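Long-range contacts in OxyA protein (Actinoplanes teichomyceticus, PDB 5HH3), which is a cytochrome P450 that probably catalyses a phenolic coupling step in the oxidative crosslinking of a glycopeptide antibiotic precursor, using a thiolate-bound heme: residues S73-Y78 and T92-P96; F369-A375 and L393-W397; F192-N197 and T229-A233. All coordinates share one frame; numbering follows the deposited sequence.

Contact 1 (S73-Y78 and T92-P96). With HEM (protoporphyrin IX containing Fe), chain G.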
loop_
_atom_site.group_PDB
_atom_site.type_symbol
_atom_site.label_atom_id
_atom_site.label_comp_id
_atom_site.label_asym_id
_atom_site.label_seq_id
_atom_site.Cartn_x
_atom_site.Cartn_y
_atom_site.Cartn_z
ATOM N N SER B 73 -17.785 -0.391 6.857
ATOM C CA SER B 73 -16.873 -0.985 7.840
ATOM C C SER B 73 -15.487 -0.425 7.641
ATOM O O SER B 73 -15.004 -0.340 6.523
ATOM C CB SER B 73 -16.809 -2.509 7.684
ATOM O OG SER B 73 -15.684 -3.053 8.376
ATOM N N ALA B 74 -14.846 -0.061 8.746
ATOM C CA ALA B 74 -13.441 0.333 8.757
ATOM C C ALA B 74 -12.495 -0.892 8.816
ATOM O O ALA B 74 -11.451 -0.946 8.158
ATOM C CB ALA B 74 -13.219 1.245 9.955
ATOM N N ARG B 75 -12.924 -1.887 9.567
ATOM C CA ARG B 75 -12.170 -3.122 9.829
ATOM C C ARG B 75 -11.906 -3.987 8.607
ATOM O O ARG B 75 -10.817 -4.558 8.475
ATOM C CB ARG B 75 -12.960 -3.945 10.827
ATOM C CG ARG B 75 -12.361 -5.278 11.258
ATOM C CD ARG B 75 -13.325 -5.930 12.239
ATOM N NE ARG B 75 -14.661 -6.137 11.649
ATOM C CZ ARG B 75 -15.045 -7.202 10.933
ATOM N NH1 ARG B 75 -14.210 -8.210 10.674
ATOM N NH2 ARG B 75 -16.290 -7.265 10.460
ATOM N N LEU B 76 -12.904 -4.107 7.734
ATOM C CA LEU B 76 -12.809 -5.000 6.584
ATOM C C LEU B 76 -11.815 -4.562 5.492
ATOM O O LEU B 76 -11.416 -5.397 4.656
ATOM C CB LEU B 76 -14.194 -5.234 5.962
ATOM C CG LEU B 76 -15.186 -6.132 6.702
ATOM C CD1 LEU B 76 -16.492 -6.080 5.923
ATOM C CD2 LEU B 76 -14.712 -7.578 6.873
ATOM N N LEU B 77 -11.431 -3.284 5.464
ATOM C CA LEU B 77 -10.471 -2.827 4.455
ATOM C C LEU B 77 -9.084 -3.301 4.830
ATOM O O LEU B 77 -8.462 -4.087 4.110
ATOM C CB LEU B 77 -10.462 -1.307 4.304
ATOM C CG LEU B 77 -9.562 -0.859 3.139
ATOM C CD1 LEU B 77 -10.361 0.015 2.200
ATOM C CD2 LEU B 77 -8.275 -0.172 3.601
ATOM N N TYR B 78 -8.625 -2.857 5.988
ATOM C CA TYR B 78 -7.261 -3.126 6.416
ATOM C C TYR B 78 -6.997 -4.613 6.671
ATOM O O TYR B 78 -5.848 -5.046 6.589
ATOM C CB TYR B 78 -6.902 -2.264 7.625
ATOM C CG TYR B 78 -6.695 -0.799 7.264
ATOM C CD1 TYR B 78 -5.556 -0.379 6.549
ATOM C CD2 TYR B 78 -7.642 0.174 7.623
ATOM C CE1 TYR B 78 -5.369 0.962 6.217
ATOM C CE2 TYR B 78 -7.459 1.517 7.305
ATOM C CZ TYR B 78 -6.330 1.910 6.603
ATOM O OH TYR B 78 -6.177 3.241 6.297
ATOM N N THR B 92 -9.912 2.945 15.107
ATOM C CA THR B 92 -10.358 3.020 13.709
ATOM C C THR B 92 -10.450 1.676 13.006
ATOM O O THR B 92 -11.234 1.545 12.097
ATOM C CB THR B 92 -9.488 3.995 12.898
ATOM O OG1 THR B 92 -8.117 3.886 13.315
ATOM C CG2 THR B 92 -9.977 5.390 13.156
ATOM N N GLN B 93 -9.710 0.678 13.470
ATOM C CA GLN B 93 -9.781 -0.689 12.932
ATOM C C GLN B 93 -10.949 -1.533 13.493
ATOM O O GLN B 93 -11.096 -2.676 13.106
ATOM C CB GLN B 93 -8.464 -1.432 13.215
ATOM C CG GLN B 93 -7.216 -0.747 12.649
ATOM C CD GLN B 93 -6.932 -1.116 11.196
ATOM O OE1 GLN B 93 -7.749 -0.854 10.307
ATOM N NE2 GLN B 93 -5.771 -1.730 10.949
ATOM N N TYR B 94 -11.761 -0.984 14.398
ATOM C CA TYR B 94 -12.871 -1.733 15.002
ATOM C C TYR B 94 -14.267 -1.305 14.498
ATOM O O TYR B 94 -14.530 -0.129 14.267
ATOM C CB TYR B 94 -12.818 -1.590 16.521
ATOM C CG TYR B 94 -11.705 -2.392 17.190
ATOM C CD1 TYR B 94 -11.630 -3.787 17.033
ATOM C CD2 TYR B 94 -10.764 -1.773 18.021
ATOM C CE1 TYR B 94 -10.639 -4.537 17.662
ATOM C CE2 TYR B 94 -9.761 -2.512 18.665
ATOM C CZ TYR B 94 -9.703 -3.891 18.477
ATOM O OH TYR B 94 -8.727 -4.649 19.088
ATOM N N ASP B 95 -15.157 -2.285 14.372
ATOM C CA ASP B 95 -16.576 -2.055 14.157
ATOM C C ASP B 95 -17.298 -2.332 15.454
ATOM O O ASP B 95 -16.744 -3.016 16.322
ATOM C CB ASP B 95 -17.108 -2.992 13.060
ATOM C CG ASP B 95 -16.554 -2.645 11.679
ATOM O OD1 ASP B 95 -16.179 -1.495 11.454
ATOM O OD2 ASP B 95 -16.509 -3.530 10.809
ATOM N N PRO B 96 -18.553 -1.831 15.592
ATOM C CA PRO B 96 -19.366 -2.262 16.752
ATOM C C PRO B 96 -19.546 -3.783 16.735
ATOM O O PRO B 96 -19.579 -4.346 15.656
ATOM C CB PRO B 96 -20.711 -1.549 16.540
ATOM C CG PRO B 96 -20.399 -0.416 15.610
ATOM C CD PRO B 96 -19.285 -0.883 14.727
HETATM C CHA HEM G . -10.147 9.951 14.776
HETATM C CHB HEM G . -7.516 10.778 18.767
HETATM C CHC HEM G . -6.250 15.131 16.997
HETATM C CHD HEM G . -8.937 14.307 13.080
HETATM C C1A HEM G . -9.516 9.801 15.988
HETATM C C2A HEM G . -9.539 8.604 16.756
HETATM C C3A HEM G . -8.811 8.838 17.883
HETATM C C4A HEM G . -8.327 10.176 17.816
HETATM C CMA HEM G . -8.537 7.857 18.994
HETATM C CAA HEM G . -10.259 7.322 16.386
HETATM C CBA HEM G . -11.692 7.394 16.913
HETATM C CGA HEM G . -12.544 6.180 16.584
HETATM O O1A HEM G . -12.284 5.418 15.621
HETATM O O2A HEM G . -13.560 5.932 17.287
HETATM C C1B HEM G . -6.917 12.047 18.638
HETATM C C2B HEM G . -6.036 12.632 19.610
HETATM C C3B HEM G . -5.666 13.867 19.122
HETATM C C4B HEM G . -6.365 14.003 17.815
HETATM C CMB HEM G . -5.599 12.017 20.923
HETATM C CAB HEM G . -4.812 14.935 19.702
HETATM C CBB HEM G . -4.299 14.980 20.935
HETATM C C1C HEM G . -6.849 15.311 15.757
HETATM C C2C HEM G . -6.712 16.452 14.937
HETATM C C3C HEM G . -7.486 16.213 13.793
HETATM C C4C HEM G . -8.088 14.918 13.963
HETATM C CMC HEM G . -5.870 17.677 15.242
HETATM C CAC HEM G . -7.724 17.072 12.605
HETATM C CBC HEM G . -7.278 18.312 12.415
HETATM C C1D HEM G . -9.461 13.029 13.270
HETATM C C2D HEM G . -10.326 12.415 12.240
HETATM C C3D HEM G . -10.665 11.203 12.703
HETATM C C4D HEM G . -9.996 11.095 14.017
HETATM C CMD HEM G . -10.772 12.964 10.904
HETATM C CAD HEM G . -11.553 10.200 11.980
HETATM C CBD HEM G . -10.819 9.313 10.963
HETATM C CGD HEM G . -11.793 8.339 10.280
HETATM O O1D HEM G . -11.414 7.494 9.448
HETATM O O2D HEM G . -13.011 8.333 10.499
HETATM N NA HEM G . -8.783 10.762 16.656
HETATM N NB HEM G . -7.093 12.905 17.628
HETATM N NC HEM G . -7.710 14.424 15.176
HETATM N ND HEM G . -9.318 12.216 14.336
HETATM FE FE HEM G . -8.265 12.547 15.917
HETATM O O HOH W 1 -6.662 11.501 15.043
#
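D95 meets S73, A74 and R75 in a polar contact between two parts of the loop region that joins the B and C helices of the P450 fold. Residues S73-Y78 run from the end of an edge strand into a short helix; T92-P96 lead to helix 98-106. The S73 hydroxyl donates to D95 OD2, with OG 2.6 Å from it, and meets the carboxylate on its syn lone pair. The torsion that sets OG anti to the backbone N (chi1 165°) also lets this oxygen accept from L76 N at 3.0 Å, capping the helix that follows. D95 OD1 takes a weak bond from A74 N at 3.3 Å. R75 adds a weak salt bridge: NE lies 3.3 Å from D95 OD2, the oxygen standing at the guanidinium edge near its plane, while the carboxylate itself is turned 84° from that plane. Around this polar group the packing is close, with R75 CB 3.2 Å from Q93 O. Q93 folds back toward Y78, but the placement of its amide end is doubtful. The Y78 hydroxyl is hydrogen-bonded to H289, a heme-binding residue. At the other end of the contact, T92 CG2 touches the heme propionate oxygen O1A at 3.4 Å. With S73, A74 and R75 all gathered on one carboxylate, D95 is probably stabilised as the anion, and it ties the start of the short helix to the loop flanking the heme.

Contact 2 (F369-A375 and L393-W397)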
loop_
_atom_site.group_PDB
_atom_site.type_symbol
_atom_site.label_atom_id
_atom_site.label_comp_id
_atom_site.label_asym_id
_atom_site.label_seq_id
_atom_site.Cartn_x
_atom_site.Cartn_y
_atom_site.Cartn_z
ATOM N N PHE B 369 4.539 37.312 19.610
ATOM C CA PHE B 369 5.258 37.722 18.426
ATOM C C PHE B 369 4.286 38.351 17.438
ATOM O O PHE B 369 4.001 37.764 16.409
ATOM C CB PHE B 369 5.974 36.512 17.792
ATOM C CG PHE B 369 7.032 35.878 18.678
ATOM C CD1 PHE B 369 8.030 36.647 19.260
ATOM C CD2 PHE B 369 7.041 34.494 18.901
ATOM C CE1 PHE B 369 9.004 36.063 20.069
ATOM C CE2 PHE B 369 8.014 33.907 19.692
ATOM C CZ PHE B 369 8.995 34.689 20.277
ATOM N N PRO B 370 3.779 39.564 17.740
ATOM C CA PRO B 370 2.920 40.254 16.760
ATOM C C PRO B 370 3.611 40.636 15.440
ATOM O O PRO B 370 2.918 40.923 14.469
ATOM C CB PRO B 370 2.463 41.513 17.520
ATOM C CG PRO B 370 3.476 41.702 18.588
ATOM C CD PRO B 370 3.831 40.307 19.014
ATOM N N THR B 371 4.951 40.643 15.422
ATOM C CA THR B 371 5.765 40.898 14.227
ATOM C C THR B 371 6.216 39.617 13.498
ATOM O O THR B 371 7.081 39.678 12.604
ATOM C CB THR B 371 7.031 41.689 14.618
ATOM O OG1 THR B 371 7.674 41.014 15.710
ATOM C CG2 THR B 371 6.671 43.107 15.050
ATOM N N LEU B 372 5.642 38.465 13.860
ATOM C CA LEU B 372 6.028 37.183 13.268
ATOM C C LEU B 372 5.984 37.246 11.737
ATOM O O LEU B 372 5.012 37.730 11.175
ATOM C CB LEU B 372 5.084 36.070 13.753
ATOM C CG LEU B 372 5.516 34.633 13.489
ATOM C CD1 LEU B 372 6.644 34.280 14.453
ATOM C CD2 LEU B 372 4.335 33.697 13.667
ATOM N N ARG B 373 7.039 36.765 11.087
ATOM C CA ARG B 373 7.132 36.750 9.623
ATOM C C ARG B 373 8.007 35.586 9.176
ATOM O O ARG B 373 8.785 35.052 9.966
ATOM C CB ARG B 373 7.730 38.082 9.105
ATOM C CG ARG B 373 9.044 38.470 9.792
ATOM C CD ARG B 373 9.535 39.879 9.493
ATOM N NE ARG B 373 10.606 40.225 10.438
ATOM C CZ ARG B 373 11.890 39.887 10.302
ATOM N NH1 ARG B 373 12.738 40.226 11.247
ATOM N NH2 ARG B 373 12.341 39.208 9.236
ATOM N N LEU B 374 7.898 35.221 7.906
ATOM C CA LEU B 374 8.835 34.275 7.289
ATOM C C LEU B 374 10.243 34.871 7.318
ATOM O O LEU B 374 10.420 36.074 7.113
ATOM C CB LEU B 374 8.451 33.994 5.832
ATOM C CG LEU B 374 7.065 33.423 5.556
ATOM C CD1 LEU B 374 6.796 33.396 4.059
ATOM C CD2 LEU B 374 6.945 32.045 6.153
ATOM N N ALA B 375 11.234 34.034 7.609
ATOM C CA ALA B 375 12.631 34.455 7.622
ATOM C C ALA B 375 13.136 34.735 6.203
ATOM O O ALA B 375 13.841 35.712 5.978
ATOM C CB ALA B 375 13.494 33.396 8.280
ATOM N N LEU B 393 9.767 25.432 8.952
ATOM C CA LEU B 393 9.111 26.734 8.915
ATOM C C LEU B 393 9.952 27.774 9.656
ATOM O O LEU B 393 9.768 28.007 10.856
ATOM C CB LEU B 393 7.707 26.625 9.495
ATOM C CG LEU B 393 6.819 27.872 9.398
ATOM C CD1 LEU B 393 6.478 28.175 7.941
ATOM C CD2 LEU B 393 5.547 27.667 10.192
ATOM N N LEU B 394 10.879 28.382 8.920
ATOM C CA LEU B 394 11.829 29.336 9.496
ATOM C C LEU B 394 11.151 30.675 9.651
ATOM O O LEU B 394 10.850 31.337 8.661
ATOM C CB LEU B 394 13.095 29.470 8.641
ATOM C CG LEU B 394 14.187 28.439 8.949
ATOM C CD1 LEU B 394 14.858 28.721 10.289
ATOM C CD2 LEU B 394 13.652 27.011 8.911
ATOM N N LEU B 395 10.904 31.062 10.898
ATOM C CA LEU B 395 10.243 32.325 11.186
ATOM C C LEU B 395 11.162 33.223 11.963
ATOM O O LEU B 395 12.080 32.754 12.624
ATOM C CB LEU B 395 8.947 32.113 11.970
ATOM C CG LEU B 395 7.922 31.168 11.360
ATOM C CD1 LEU B 395 6.669 31.109 12.220
ATOM C CD2 LEU B 395 7.580 31.578 9.935
ATOM N N ASP B 396 10.894 34.520 11.864
ATOM C CA ASP B 396 11.595 35.546 12.622
ATOM C C ASP B 396 10.538 36.536 13.133
ATOM O O ASP B 396 9.349 36.343 12.889
ATOM C CB ASP B 396 12.654 36.221 11.734
ATOM C CG ASP B 396 13.860 36.724 12.530
ATOM O OD1 ASP B 396 13.696 37.094 13.704
ATOM O OD2 ASP B 396 14.978 36.753 11.993
ATOM N N TRP B 397 10.956 37.554 13.878
ATOM C CA TRP B 397 10.025 38.533 14.440
ATOM C C TRP B 397 10.740 39.853 14.735
ATOM O O TRP B 397 11.920 39.996 14.450
ATOM C CB TRP B 397 9.385 37.982 15.720
ATOM C CG TRP B 397 10.373 37.574 16.780
ATOM C CD1 TRP B 397 10.854 38.350 17.792
ATOM C CD2 TRP B 397 10.998 36.294 16.925
ATOM N NE1 TRP B 397 11.748 37.636 18.560
ATOM C CE2 TRP B 397 11.851 36.369 18.047
ATOM C CE3 TRP B 397 10.927 35.090 16.210
ATOM C CZ2 TRP B 397 12.633 35.285 18.468
ATOM C CZ3 TRP B 397 11.699 34.013 16.630
ATOM C CH2 TRP B 397 12.542 34.120 17.746
ATOM O OXT TRP B 397 10.168 40.797 15.273
#
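W397 turns its side chain at chi1 57°, with CG between its own backbone N and carbonyl carbon, and this lays the indole over F369, whose CG is anti to its carbonyl carbon (chi1 -63°). The result is a face-to-face stack in which the phenyl and the five-membered ring have centroids 4.2 Å apart and planes inclined by 30°. F369 CE1 approaches W397 NE1 to 3.5 Å, meeting the indole face off-centre. T371, in the type I beta turn from F369 to L372, donates through OG1 to W397 OXT of the C-terminal carboxylate, a short bond of 2.5 Å. R373 and D396 form an antiparallel hydrogen-bonded pair: R373 N lies 3.0 Å from D396 O, and D396 N lies 2.9 Å from R373 O. Their side chains run side by side. One guanidinium face rests over D396 CB, and D396 OD1 lies well out of the guanidinium plane, so the opposite charges are neighbours but no N-H points at the oxygen. R373 NH1 makes a weak bond to W397 O at 3.3 Å, while D396 OD1 accepts from W397 N. Beyond the non-hydrogen-bonded pair L374-L395, a bond from A375 N to L394 O at 2.9 Å extends the ladder. L395 inserts CD1 against L372 CD2 and sets CD2 beside L374. This antiparallel pair belongs to a small three-stranded sheet, with strand 394-396 in the middle and strand 140-141 on its other edge. F369 and W397 lean on I133 of helix 112-136, whereas L372 and L395 pack on F142 of helix 142-159 and L395 also reaches A255 of helix 225-256.

Contact 3 (F192-N197 and T229-A233)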
loop_
_atom_site.group_PDB
_atom_site.type_symbol
_atom_site.label_atom_id
_atom_site.label_comp_id
_atom_site.label_asym_id
_atom_site.label_seq_id
_atom_site.Cartn_x
_atom_site.Cartn_y
_atom_site.Cartn_z
ATOM N N PHE B 192 9.498 1.413 25.671
ATOM C CA PHE B 192 8.194 2.073 25.827
ATOM C C PHE B 192 7.205 1.223 26.643
ATOM O O PHE B 192 6.606 1.706 27.602
ATOM C CB PHE B 192 7.611 2.406 24.450
ATOM C CG PHE B 192 6.275 3.080 24.504
ATOM C CD1 PHE B 192 6.183 4.440 24.743
ATOM C CD2 PHE B 192 5.101 2.354 24.318
ATOM C CE1 PHE B 192 4.950 5.073 24.798
ATOM C CE2 PHE B 192 3.867 2.980 24.371
ATOM C CZ PHE B 192 3.792 4.345 24.616
ATOM N N MET B 193 7.069 -0.046 26.265
ATOM C CA MET B 193 6.143 -0.986 26.922
ATOM C C MET B 193 6.423 -1.256 28.397
ATOM O O MET B 193 5.484 -1.363 29.189
ATOM C CB MET B 193 6.132 -2.327 26.178
ATOM C CG MET B 193 5.434 -2.282 24.832
ATOM S SD MET B 193 3.662 -2.006 24.990
ATOM C CE MET B 193 3.148 -3.514 25.831
ATOM N N THR B 194 7.700 -1.401 28.756
ATOM C CA THR B 194 8.089 -1.631 30.147
ATOM C C THR B 194 7.742 -0.419 31.009
ATOM O O THR B 194 7.291 -0.576 32.141
ATOM C CB THR B 194 9.599 -1.940 30.288
ATOM O OG1 THR B 194 9.955 -3.007 29.407
ATOM C CG2 THR B 194 9.956 -2.340 31.718
ATOM N N TYR B 195 7.954 0.785 30.475
ATOM C CA TYR B 195 7.553 1.999 31.179
ATOM C C TYR B 195 6.023 2.014 31.382
ATOM O O TYR B 195 5.548 2.156 32.509
ATOM C CB TYR B 195 8.022 3.252 30.431
ATOM C CG TYR B 195 7.797 4.526 31.213
ATOM C CD1 TYR B 195 6.556 5.149 31.200
ATOM C CD2 TYR B 195 8.813 5.097 31.991
ATOM C CE1 TYR B 195 6.322 6.305 31.912
ATOM C CE2 TYR B 195 8.585 6.262 32.715
ATOM C CZ TYR B 195 7.327 6.861 32.658
ATOM O OH TYR B 195 7.027 8.001 33.344
ATOM N N MET B 196 5.264 1.824 30.306
ATOM C CA MET B 196 3.791 1.875 30.384
ATOM C C MET B 196 3.182 0.789 31.281
ATOM O O MET B 196 2.229 1.057 32.017
ATOM C CB MET B 196 3.162 1.799 28.990
ATOM C CG MET B 196 3.482 2.973 28.077
ATOM S SD MET B 196 3.188 4.629 28.742
ATOM C CE MET B 196 1.561 4.379 29.436
ATOM N N ASN B 197 3.740 -0.420 31.235
ATOM C CA ASN B 197 3.284 -1.504 32.104
ATOM C C ASN B 197 3.437 -1.175 33.586
ATOM O O ASN B 197 2.569 -1.521 34.380
ATOM C CB ASN B 197 4.021 -2.809 31.793
ATOM C CG ASN B 197 3.626 -3.410 30.450
ATOM O OD1 ASN B 197 2.623 -3.037 29.843
ATOM N ND2 ASN B 197 4.423 -4.363 29.988
ATOM N N THR B 229 -2.400 0.942 27.395
ATOM C CA THR B 229 -1.131 1.202 26.730
ATOM C C THR B 229 -1.338 1.651 25.309
ATOM O O THR B 229 -0.702 2.607 24.864
ATOM C CB THR B 229 -0.202 -0.042 26.810
ATOM O OG1 THR B 229 0.330 -0.110 28.126
ATOM C CG2 THR B 229 0.966 0.051 25.841
ATOM N N GLY B 230 -2.238 0.968 24.607
ATOM C CA GLY B 230 -2.581 1.309 23.241
ATOM C C GLY B 230 -3.139 2.704 23.100
ATOM O O GLY B 230 -2.790 3.426 22.157
ATOM N N VAL B 231 -3.988 3.109 24.036
ATOM C CA VAL B 231 -4.553 4.460 23.989
ATOM C C VAL B 231 -3.449 5.499 24.248
ATOM O O VAL B 231 -3.380 6.500 23.528
ATOM C CB VAL B 231 -5.723 4.660 24.974
ATOM C CG1 VAL B 231 -6.253 6.086 24.887
ATOM C CG2 VAL B 231 -6.850 3.685 24.648
ATOM N N ALA B 232 -2.596 5.247 25.247
ATOM C CA ALA B 232 -1.460 6.131 25.526
ATOM C C ALA B 232 -0.555 6.328 24.313
ATOM O O ALA B 232 -0.205 7.455 23.984
ATOM C CB ALA B 232 -0.648 5.630 26.709
ATOM N N ALA B 233 -0.205 5.231 23.657
ATOM C CA ALA B 233 0.642 5.258 22.483
ATOM C C ALA B 233 -0.005 6.048 21.332
ATOM O O ALA B 233 0.666 6.826 20.654
ATOM C CB ALA B 233 0.987 3.842 22.057
#
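T229 enters the surface of helix 182-205 as a knob, its side chain lodged among F192, M193, M196 and N197. The two branches of T229 divide the work. CG2 is met by the sulfur of M193, with SD 3.5 Å away; the two side chains cross at about a right angle. OG1 faces the shaft of M196 and lies 3.5 Å from its CB. N197 OD1 comes no nearer than 4.1 Å to T229 OG1, so the amide borders the hydroxyl without bonding to it. One turn before M196 in helix 182-205, F192 reaches across to A233, one turn after T229. Its CG is anti to its backbone N (chi1 180°), and CE2 approaches A233 CB to 3.8 Å at an oblique angle to the ring. M196 bends at chi2 and chi3, which swings its methyl onto A232, CE lying 3.7 Å from A232 CB.

This is a knob-into-hole crossing of what correspond to the G helix and the long central helix of the cytochrome P450 fold. The axes of the two short segments approach to 10.7 Å and their N-to-C directions differ by 119°, so contact is concentrated in a few residues; backbones are nearest at M196 and T229, whose CA atoms are 6.2 Å apart.

Behind the first shell, M196 CG also covers one face of the F192 ring from within the same helix, 3.7 Å above its plane and offset toward the rim. The T229 hydroxyl makes a weak hydrogen bond to D225 O, one turn earlier in helix 225-256. Two neighbouring helices each touch both partners: L173 of helix 163-178 lies against F192 and A233, and F212 of helix 211-219 lies against M196 and A232.

How the contacts relate
Contacts 1 and 3 are the closest pair, with centres about 23 Å apart and nearest atoms about 9 Å apart, yet they do not touch. Contact 1 reaches the heme directly through T92, whereas contact 3 is a step removed, the A232 side chain lying about 10 Å from it. Contact 2 is remote from both: its centre is about 43 Å from that of contact 1, on the opposite side of the chain's centre, and about 37 Å from that of contact 3. Helix 225-256 nevertheless links contacts 2 and 3, carrying T229-A233 near its start and, near its end, A255, against which L395 packs. C348 supplies the axial iron ligand outside all three contacts.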